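Local coordinates for mandelate racemase/muconate lactonizing enzyme (Polaromonas sp., PDB 2OG9) that belongs to the enolase superfamily and probably catalyses a metal-dependent abstraction of a proton alpha to a carboxylate, as mandelate racemase does, at the interface of chains A and B and the interface of chains A and C. Sequence-based numbering; all coordinates share one arbitrary frame. Chains: chain A/B/C, Mandelate racemase/muconate lactonizing enzyme.

Contact 1: the interface of chains A and B. Residues chain A 136, 140-144; chain B 12, 91, 93-94, 130, 133.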
loop_
_atom_site.group_PDB
_atom_site.type_symbol
_atom_site.label_atom_id
_atom_site.label_comp_id
_atom_site.label_asym_id
_atom_site.label_seq_id
_atom_site.Cartn_x
_atom_site.Cartn_y
_atom_site.Cartn_z
ATOM N N LEU A 136 -14.969 -39.388 -22.154
ATOM C CA LEU A 136 -13.986 -38.381 -22.537
ATOM C C LEU A 136 -12.675 -38.522 -21.785
ATOM O O LEU A 136 -12.643 -39.012 -20.655
ATOM C CB LEU A 136 -14.532 -36.977 -22.254
ATOM C CG LEU A 136 -15.824 -36.488 -22.904
ATOM C CD1 LEU A 136 -16.197 -35.122 -22.302
ATOM C CD2 LEU A 136 -15.641 -36.389 -24.406
ATOM N N LYS A 140 -10.410 -33.614 -22.177
ATOM C CA LYS A 140 -11.627 -33.187 -22.843
ATOM C C LYS A 140 -12.756 -32.922 -21.850
ATOM O O LYS A 140 -13.624 -32.090 -22.108
ATOM C CB LYS A 140 -12.057 -34.225 -23.887
ATOM C CG LYS A 140 -11.122 -34.291 -25.103
ATOM C CD LYS A 140 -11.181 -33.004 -25.938
ATOM C CE LYS A 140 -10.162 -33.034 -27.086
ATOM N NZ LYS A 140 -10.309 -31.880 -28.033
ATOM N N LEU A 141 -12.755 -33.622 -20.720
ATOM C CA LEU A 141 -13.795 -33.389 -19.723
ATOM C C LEU A 141 -13.617 -31.971 -19.184
ATOM O O LEU A 141 -14.574 -31.212 -19.045
ATOM C CB LEU A 141 -13.685 -34.388 -18.571
ATOM C CG LEU A 141 -14.606 -34.117 -17.375
ATOM C CD1 LEU A 141 -16.058 -34.292 -17.783
ATOM C CD2 LEU A 141 -14.253 -35.073 -16.239
ATOM N N LEU A 142 -12.375 -31.615 -18.896
ATOM C CA LEU A 142 -12.065 -30.286 -18.380
ATOM C C LEU A 142 -12.194 -29.246 -19.482
ATOM O O LEU A 142 -12.543 -28.095 -19.220
ATOM C CB LEU A 142 -10.636 -30.255 -17.842
ATOM C CG LEU A 142 -10.305 -31.146 -16.647
ATOM C CD1 LEU A 142 -8.820 -31.025 -16.342
ATOM C CD2 LEU A 142 -11.145 -30.726 -15.446
ATOM N N GLY A 143 -11.922 -29.670 -20.715
ATOM C CA GLY A 143 -11.964 -28.775 -21.856
ATOM C C GLY A 143 -10.514 -28.439 -22.162
ATOM O O GLY A 143 -9.816 -27.911 -21.300
ATOM N N SER A 144 -10.041 -28.739 -23.367
ATOM C CA SER A 144 -8.645 -28.461 -23.681
ATOM C C SER A 144 -8.427 -27.303 -24.644
ATOM O O SER A 144 -9.348 -26.852 -25.317
ATOM C CB SER A 144 -7.969 -29.718 -24.240
ATOM O OG SER A 144 -8.492 -30.046 -25.510
ATOM N N SER B 12 -13.060 -35.205 -29.721
ATOM C CA SER B 12 -13.976 -36.061 -28.969
ATOM C C SER B 12 -15.284 -36.180 -29.742
ATOM O O SER B 12 -16.043 -37.135 -29.567
ATOM C CB SER B 12 -14.273 -35.462 -27.584
ATOM O OG SER B 12 -15.258 -34.431 -27.651
ATOM N N ASP B 91 -14.555 -29.274 -31.913
ATOM C CA ASP B 91 -14.797 -30.255 -30.855
ATOM C C ASP B 91 -15.587 -29.543 -29.746
ATOM O O ASP B 91 -15.058 -28.665 -29.070
ATOM C CB ASP B 91 -13.464 -30.750 -30.291
ATOM C CG ASP B 91 -13.633 -31.905 -29.324
ATOM O OD1 ASP B 91 -14.744 -32.055 -28.766
ATOM O OD2 ASP B 91 -12.656 -32.651 -29.114
ATOM N N SER B 93 -16.317 -30.337 -26.788
ATOM C CA SER B 93 -15.810 -30.499 -25.427
ATOM C C SER B 93 -14.833 -29.401 -25.004
ATOM O O SER B 93 -14.641 -29.169 -23.815
ATOM C CB SER B 93 -15.135 -31.868 -25.270
ATOM O OG SER B 93 -16.089 -32.919 -25.304
ATOM N N ASP B 94 -14.213 -28.730 -25.971
ATOM C CA ASP B 94 -13.261 -27.662 -25.670
ATOM C C ASP B 94 -14.018 -26.341 -25.547
ATOM O O ASP B 94 -13.813 -25.402 -26.321
ATOM C CB ASP B 94 -12.204 -27.591 -26.775
ATOM C CG ASP B 94 -11.400 -28.871 -26.886
ATOM O OD1 ASP B 94 -11.266 -29.577 -25.863
ATOM O OD2 ASP B 94 -10.888 -29.168 -27.990
ATOM N N LYS B 130 -22.291 -31.275 -22.845
ATOM C CA LYS B 130 -21.280 -32.066 -22.150
ATOM C C LYS B 130 -21.891 -32.788 -20.958
ATOM O O LYS B 130 -21.577 -33.952 -20.695
ATOM C CB LYS B 130 -20.113 -31.182 -21.671
ATOM C CG LYS B 130 -19.048 -31.965 -20.909
ATOM C CD LYS B 130 -17.819 -31.114 -20.561
ATOM C CE LYS B 130 -16.990 -30.787 -21.807
ATOM N NZ LYS B 130 -15.704 -30.107 -21.453
ATOM N N ARG B 133 -23.855 -35.664 -22.119
ATOM C CA ARG B 133 -22.932 -36.682 -22.588
ATOM C C ARG B 133 -22.558 -37.616 -21.439
ATOM O O ARG B 133 -22.362 -38.809 -21.643
ATOM C CB ARG B 133 -21.665 -36.029 -23.159
ATOM C CG ARG B 133 -20.645 -37.016 -23.716
ATOM C CD ARG B 133 -19.312 -36.335 -24.020
ATOM N NE ARG B 133 -19.424 -35.326 -25.072
ATOM C CZ ARG B 133 -19.499 -35.601 -26.370
ATOM N NH1 ARG B 133 -19.469 -36.863 -26.784
ATOM N NH2 ARG B 133 -19.610 -34.619 -27.255
HETATM O O HOH W 1 -15.572 -27.646 -19.995
HETATM O O HOH W 2 -7.758 -28.615 -27.991
#

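Contact 2: the interface of chains A and C. Residues chain A 74-75, 78-79, 82, 115; chain C 74-75, 78-79, 114.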
loop_
_atom_site.group_PDB
_atom_site.type_symbol
_atom_site.label_atom_id
_atom_site.label_comp_id
_atom_site.label_asym_id
_atom_site.label_seq_id
_atom_site.Cartn_x
_atom_site.Cartn_y
_atom_site.Cartn_z
ATOM N N PRO A 74 4.335 -44.633 3.980
ATOM C CA PRO A 74 3.582 -45.272 5.064
ATOM C C PRO A 74 2.491 -44.369 5.655
ATOM O O PRO A 74 1.373 -44.816 5.922
ATOM C CB PRO A 74 4.670 -45.600 6.079
ATOM C CG PRO A 74 5.835 -45.937 5.200
ATOM C CD PRO A 74 5.785 -44.827 4.163
ATOM N N GLY A 75 2.827 -43.098 5.862
ATOM C CA GLY A 75 1.868 -42.167 6.428
ATOM C C GLY A 75 0.669 -41.939 5.528
ATOM O O GLY A 75 -0.464 -41.889 6.004
ATOM N N ALA A 78 -1.582 -45.162 5.575
ATOM C CA ALA A 78 -2.266 -45.282 6.854
ATOM C C ALA A 78 -3.446 -44.329 6.945
ATOM O O ALA A 78 -4.524 -44.714 7.391
ATOM C CB ALA A 78 -1.291 -45.021 7.999
ATOM N N HIS A 79 -3.250 -43.084 6.521
ATOM C CA HIS A 79 -4.338 -42.113 6.577
ATOM C C HIS A 79 -5.427 -42.463 5.561
ATOM O O HIS A 79 -6.620 -42.412 5.872
ATOM C CB HIS A 79 -3.818 -40.696 6.313
ATOM C CG HIS A 79 -4.782 -39.627 6.729
ATOM N ND1 HIS A 79 -5.069 -39.362 8.051
ATOM C CD2 HIS A 79 -5.554 -38.788 5.999
ATOM C CE1 HIS A 79 -5.979 -38.406 8.119
ATOM N NE2 HIS A 79 -6.291 -38.040 6.887
ATOM N N GLU A 82 -7.587 -45.102 6.902
ATOM C CA GLU A 82 -8.471 -44.643 7.964
ATOM C C GLU A 82 -9.664 -43.826 7.481
ATOM O O GLU A 82 -10.745 -43.923 8.054
ATOM C CB GLU A 82 -7.676 -43.840 8.995
ATOM C CG GLU A 82 -8.513 -43.334 10.155
ATOM C CD GLU A 82 -7.675 -42.651 11.219
ATOM O OE1 GLU A 82 -6.683 -41.988 10.857
ATOM O OE2 GLU A 82 -8.014 -42.765 12.417
ATOM N N SER A 115 -2.010 -35.910 4.817
ATOM C CA SER A 115 -3.440 -36.199 4.813
ATOM C C SER A 115 -4.133 -35.787 3.515
ATOM O O SER A 115 -4.929 -36.551 2.967
ATOM C CB SER A 115 -4.128 -35.533 6.007
ATOM O OG SER A 115 -3.983 -34.129 5.962
ATOM N N PRO C 74 -3.114 -43.057 12.879
ATOM C CA PRO C 74 -2.332 -44.027 12.108
ATOM C C PRO C 74 -1.266 -43.371 11.222
ATOM O O PRO C 74 -0.138 -43.858 11.132
ATOM C CB PRO C 74 -3.399 -44.749 11.288
ATOM C CG PRO C 74 -4.577 -44.751 12.215
ATOM C CD PRO C 74 -4.559 -43.340 12.774
ATOM N N GLY C 75 -1.632 -42.268 10.571
ATOM C CA GLY C 75 -0.699 -41.577 9.698
ATOM C C GLY C 75 0.481 -40.995 10.446
ATOM O O GLY C 75 1.622 -41.105 9.998
ATOM N N ALA C 78 2.799 -43.931 11.559
ATOM C CA ALA C 78 3.499 -44.517 10.425
ATOM C C ALA C 78 4.662 -43.640 9.984
ATOM O O ALA C 78 5.754 -44.137 9.712
ATOM C CB ALA C 78 2.531 -44.732 9.265
ATOM N N HIS C 79 4.426 -42.334 9.910
ATOM C CA HIS C 79 5.479 -41.420 9.493
ATOM C C HIS C 79 6.578 -41.343 10.550
ATOM O O HIS C 79 7.769 -41.368 10.227
ATOM C CB HIS C 79 4.913 -40.026 9.238
ATOM C CG HIS C 79 5.833 -39.154 8.445
ATOM N ND1 HIS C 79 6.088 -39.372 7.109
ATOM C CD2 HIS C 79 6.603 -38.103 8.809
ATOM C CE1 HIS C 79 6.975 -38.491 6.682
ATOM N NE2 HIS C 79 7.304 -37.709 7.694
ATOM N N LEU C 114 0.279 -33.960 9.047
ATOM C CA LEU C 114 0.702 -35.184 9.717
ATOM C C LEU C 114 2.205 -35.386 9.896
ATOM O O LEU C 114 2.645 -35.804 10.968
ATOM C CB LEU C 114 0.123 -36.407 8.997
ATOM C CG LEU C 114 -1.404 -36.531 8.955
ATOM C CD1 LEU C 114 -1.792 -37.824 8.251
ATOM C CD2 LEU C 114 -1.966 -36.512 10.370
HETATM O O HOH W 3 -1.343 -33.638 6.622
HETATM O O HOH W 4 5.395 -41.994 6.152
HETATM O O HOH W 5 -4.301 -41.380 9.876
#

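Contact 3: the interface of chains A and C. Residues chain A 79, 82, 105-106, 108-109; chain C 67-73, 114, 117, 268, 291.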
loop_
_atom_site.group_PDB
_atom_site.type_symbol
_atom_site.label_atom_id
_atom_site.label_comp_id
_atom_site.label_asym_id
_atom_site.label_seq_id
_atom_site.Cartn_x
_atom_site.Cartn_y
_atom_site.Cartn_z
ATOM N N HIS A 79 -3.250 -43.084 6.521
ATOM C CA HIS A 79 -4.338 -42.113 6.577
ATOM C C HIS A 79 -5.427 -42.463 5.561
ATOM O O HIS A 79 -6.620 -42.412 5.872
ATOM C CB HIS A 79 -3.818 -40.696 6.313
ATOM C CG HIS A 79 -4.782 -39.627 6.729
ATOM N ND1 HIS A 79 -5.069 -39.362 8.051
ATOM C CD2 HIS A 79 -5.554 -38.788 5.999
ATOM C CE1 HIS A 79 -5.979 -38.406 8.119
ATOM N NE2 HIS A 79 -6.291 -38.040 6.887
ATOM N N GLU A 82 -7.587 -45.102 6.902
ATOM C CA GLU A 82 -8.471 -44.643 7.964
ATOM C C GLU A 82 -9.664 -43.826 7.481
ATOM O O GLU A 82 -10.745 -43.923 8.054
ATOM C CB GLU A 82 -7.676 -43.840 8.995
ATOM C CG GLU A 82 -8.513 -43.334 10.155
ATOM C CD GLU A 82 -7.675 -42.651 11.219
ATOM O OE1 GLU A 82 -6.683 -41.988 10.857
ATOM O OE2 GLU A 82 -8.014 -42.765 12.417
ATOM N N ALA A 105 -12.879 -35.037 7.918
ATOM C CA ALA A 105 -12.753 -36.293 8.646
ATOM C C ALA A 105 -11.400 -36.371 9.359
ATOM O O ALA A 105 -11.227 -37.157 10.290
ATOM C CB ALA A 105 -12.915 -37.472 7.692
ATOM N N GLY A 106 -10.445 -35.561 8.908
ATOM C CA GLY A 106 -9.128 -35.534 9.523
ATOM C C GLY A 106 -8.706 -34.089 9.712
ATOM O O GLY A 106 -7.557 -33.724 9.457
ATOM N N SER A 108 -7.878 -32.241 12.241
ATOM C CA SER A 108 -6.732 -31.866 13.057
ATOM C C SER A 108 -5.425 -32.069 12.293
ATOM O O SER A 108 -4.363 -31.672 12.761
ATOM C CB SER A 108 -6.713 -32.645 14.383
ATOM O OG SER A 108 -6.190 -33.948 14.243
ATOM N N ALA A 109 -5.513 -32.672 11.111
ATOM C CA ALA A 109 -4.340 -32.921 10.274
ATOM C C ALA A 109 -4.064 -31.762 9.313
ATOM O O ALA A 109 -3.030 -31.737 8.646
ATOM C CB ALA A 109 -4.519 -34.223 9.489
ATOM N N TYR C 67 -0.886 -35.426 18.714
ATOM C CA TYR C 67 -2.192 -36.061 18.807
ATOM C C TYR C 67 -3.044 -35.798 17.577
ATOM O O TYR C 67 -2.751 -34.911 16.775
ATOM C CB TYR C 67 -2.931 -35.518 20.035
ATOM C CG TYR C 67 -3.537 -34.148 19.803
ATOM C CD1 TYR C 67 -4.869 -34.013 19.419
ATOM C CD2 TYR C 67 -2.768 -32.994 19.921
ATOM C CE1 TYR C 67 -5.422 -32.761 19.159
ATOM C CE2 TYR C 67 -3.310 -31.735 19.662
ATOM C CZ TYR C 67 -4.639 -31.627 19.282
ATOM O OH TYR C 67 -5.191 -30.393 19.025
ATOM N N SER C 68 -4.110 -36.578 17.446
ATOM C CA SER C 68 -5.054 -36.410 16.356
ATOM C C SER C 68 -6.456 -36.598 16.906
ATOM O O SER C 68 -6.737 -37.601 17.568
ATOM C CB SER C 68 -4.823 -37.447 15.248
ATOM O OG SER C 68 -3.522 -37.348 14.708
ATOM N N LYS C 69 -7.316 -35.615 16.668
ATOM C CA LYS C 69 -8.716 -35.709 17.069
ATOM C C LYS C 69 -9.341 -36.174 15.755
ATOM O O LYS C 69 -9.247 -35.480 14.745
ATOM C CB LYS C 69 -9.279 -34.341 17.477
ATOM C CG LYS C 69 -8.864 -33.866 18.873
ATOM C CD LYS C 69 -9.650 -32.618 19.292
ATOM C CE LYS C 69 -9.269 -32.147 20.699
ATOM N NZ LYS C 69 -10.008 -30.911 21.120
ATOM N N ARG C 70 -9.956 -37.350 15.767
ATOM C CA ARG C 70 -10.542 -37.933 14.562
ATOM C C ARG C 70 -9.392 -38.492 13.712
ATOM O O ARG C 70 -8.340 -38.810 14.256
ATOM C CB ARG C 70 -11.375 -36.896 13.791
ATOM C CG ARG C 70 -12.642 -36.491 14.551
ATOM C CD ARG C 70 -13.452 -35.413 13.839
ATOM N NE ARG C 70 -14.620 -35.013 14.623
ATOM C CZ ARG C 70 -15.662 -35.801 14.877
ATOM N NH1 ARG C 70 -15.693 -37.041 14.405
ATOM N NH2 ARG C 70 -16.674 -35.353 15.611
ATOM N N ALA C 71 -9.568 -38.608 12.399
ATOM C CA ALA C 71 -8.517 -39.195 11.564
ATOM C C ALA C 71 -7.143 -38.532 11.646
ATOM O O ALA C 71 -7.021 -37.311 11.623
ATOM C CB ALA C 71 -8.981 -39.252 10.112
ATOM N N GLY C 72 -6.102 -39.356 11.741
ATOM C CA GLY C 72 -4.753 -38.827 11.809
ATOM C C GLY C 72 -3.775 -39.665 12.608
ATOM O O GLY C 72 -2.582 -39.660 12.318
ATOM N N GLY C 73 -4.276 -40.379 13.615
ATOM C CA GLY C 73 -3.419 -41.200 14.456
ATOM C C GLY C 73 -2.529 -42.169 13.700
ATOM O O GLY C 73 -1.305 -42.138 13.859
ATOM N N LEU C 114 0.279 -33.960 9.047
ATOM C CA LEU C 114 0.702 -35.184 9.717
ATOM C C LEU C 114 2.205 -35.386 9.896
ATOM O O LEU C 114 2.645 -35.804 10.968
ATOM C CB LEU C 114 0.123 -36.407 8.997
ATOM C CG LEU C 114 -1.404 -36.531 8.955
ATOM C CD1 LEU C 114 -1.792 -37.824 8.251
ATOM C CD2 LEU C 114 -1.966 -36.512 10.370
ATOM N N GLN C 117 3.637 -33.026 12.491
ATOM C CA GLN C 117 3.039 -33.311 13.791
ATOM C C GLN C 117 3.790 -34.509 14.377
ATOM O O GLN C 117 4.009 -34.589 15.582
ATOM C CB GLN C 117 1.537 -33.600 13.644
ATOM C CG GLN C 117 0.753 -32.352 13.210
ATOM C CD GLN C 117 -0.718 -32.608 12.925
ATOM O OE1 GLN C 117 -1.161 -33.757 12.820
ATOM N NE2 GLN C 117 -1.485 -31.526 12.776
ATOM N N THR C 268 -1.958 -25.521 11.402
ATOM C CA THR C 268 -0.923 -26.537 11.583
ATOM C C THR C 268 0.505 -26.153 11.210
ATOM O O THR C 268 1.338 -27.028 10.993
ATOM C CB THR C 268 -1.289 -27.827 10.802
ATOM O OG1 THR C 268 -1.426 -27.524 9.407
ATOM C CG2 THR C 268 -2.597 -28.399 11.308
ATOM N N ARG C 291 -0.092 -29.567 17.375
ATOM C CA ARG C 291 -0.676 -29.428 16.053
ATOM C C ARG C 291 0.184 -28.703 15.013
ATOM O O ARG C 291 0.082 -28.994 13.820
ATOM C CB ARG C 291 -2.038 -28.735 16.169
ATOM C CG ARG C 291 -2.844 -28.764 14.887
ATOM C CD ARG C 291 -4.296 -28.338 15.100
ATOM N NE ARG C 291 -5.000 -29.191 16.055
ATOM C CZ ARG C 291 -6.325 -29.298 16.120
ATOM N NH1 ARG C 291 -7.088 -28.609 15.283
ATOM N NH2 ARG C 291 -6.890 -30.090 17.022
HETATM O O HOH W 6 -1.343 -33.638 6.622
HETATM O O HOH W 7 -6.912 -41.159 14.388
HETATM O O HOH W 8 -3.804 -34.852 13.371
#

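Contact 1: the interface of chains A and B
Two lysines, one from each chain, are plugged into opposite surfaces where chains A and B meet. The side chain of A:Lys140 leaves the backbone with CG anti to the carbonyl carbon (chi1 -70°), and its chain bends at chi2 (-67°). Its CB lies 4.1 Å from CB of B:Ser93, and CG brushes the methylene of B:Ser12. Further out, CD and CE run between the carboxylates of B:Asp91 and B:Asp94, and the ammonium NZ forms a salt bridge with each. Tip to tip it meets OD2 of B:Asp91 at 2.7 Å, from above the carboxylate plane, while it takes the syn lone pair of OD2 of B:Asp94 at 2.8 Å. B:Asp91 is held for this role by B:Ser12 and the backbone N-H of B:Ser93. OD1 of B:Asp94 accepts from both N and OG of A:Ser144. In the opposite direction, NZ of B:Lys130 reaches the carbonyl O of A:Lys140 at 2.9 Å and that of A:Leu141, and also bonds to O of B:Ser93. A:Leu136 crosses B:Arg133 at about a right angle and packs CD2 on CB of B:Ser12 at 3.6 Å. The site joins the short helix 138-142 of chain A to chain B's N-terminal segment around B:Ser12, the loop with B:Asp91 to B:Asp94 and the C-terminal part of helix 114-133.

Contact 2: the interface of chains A and C
Glycine and alanine let two copies of one helix approach closely across the A-C two-fold, with methyls packed on the partner's backbone. The methyl CB of A:Ala78 rests 3.5 Å from the backbone O of C:Pro74, and C:Ala78 repeats this against A:Pro74. The two alanine methyls stand 4.0 Å apart, with A:Gly75 and C:Gly75 beside them contributing bare backbone. At one end A:Glu82, its CG anti to the backbone N (chi1 -179°) and its chain extended, crosses the ring of C:Pro74 at about a right angle and sets its carboxylate against CD. C:Leu114 points methyl CD1 at the imidazole of A:His79, 3.6 Å from ND1, and touches CB of A:Ser115 more loosely. Beside this packed part the polar groups meet through water instead of directly. One water joins ND1 of A:His79, OE1 of A:Glu82, at 2.6 Å, and the N-H of C:Gly75; another links A:Gly75 N to C:His79 ND1. A third takes up N and OG of A:Ser115 together with N of C:Leu114, 2.9 Å away, at the start of helix 114-133 in each chain. The patch is thus built on helix 73-83 of each chain, used along most of its length in chain A, flanked by the N-terminal ends of helices 114-133.

Contact 3: the interface of chains A and C
In this part of the two-fold A-C interface the 3-10 helix 107-109 of chain A meets the end of strand 61-69 and the following loop of chain C; A:Ser108, C:Ala71 and A:Ala105 bury much of the surface. A:Ser108 is pushed into chain C. Its OG, in the crowded position between backbone N and carbonyl carbon (chi1 80°), receives the N-H of C:Lys69 at 3.2 Å. Its CB lies over one face of the C:Arg291 guanidinium, 3.7 Å above the plane and toward the rim; NH2 of that arginine is held by the phenol OH of C:Tyr67. The carbonyl O of A:Ser108 takes an N-H of C:Gln117 NE2 at 2.9 Å, nearly in the amide plane, while NE2 also donates to O of C:Arg291, which fixes the amide's rotation. An alanine at C:Gln117 would remove both bonds and would probably loosen the seat of A:Ser108. C:Ala71 gives its N-H to O of A:Ala105 at 3.1 Å and turns its methyl toward CE1 of A:His79. The next N-H, of C:Gly72, meets OE1 of A:Glu82 at 2.8 Å from above the carboxylate plane. Nearby, A:Ala109 packs its methyl on C:Leu114 CD2. One water is shared by A:Ser108 OG, C:Ser68 OG and C:Gln117 OE1, the last at 2.9 Å.

Contacts 2 and 3 are neighbouring parts of one A-C interface, their C-alpha centres about 9 Å apart, and they share A:His79, A:Glu82 and C:Leu114. The carboxylate of A:Glu82 therefore serves the helix packing of contact 2 and the loop recognition of contact 3 together. Contact 1 belongs to the separate A-B interface, about 36 Å from contact 2 and 38 Å from contact 3 between the same centres. Helix 114-133 nevertheless contributes to all three, with its beginning facing one partner and its end another. If the deposited eight-chain assembly is the biological one, two distinct two-fold interfaces would let each chain bind two neighbours.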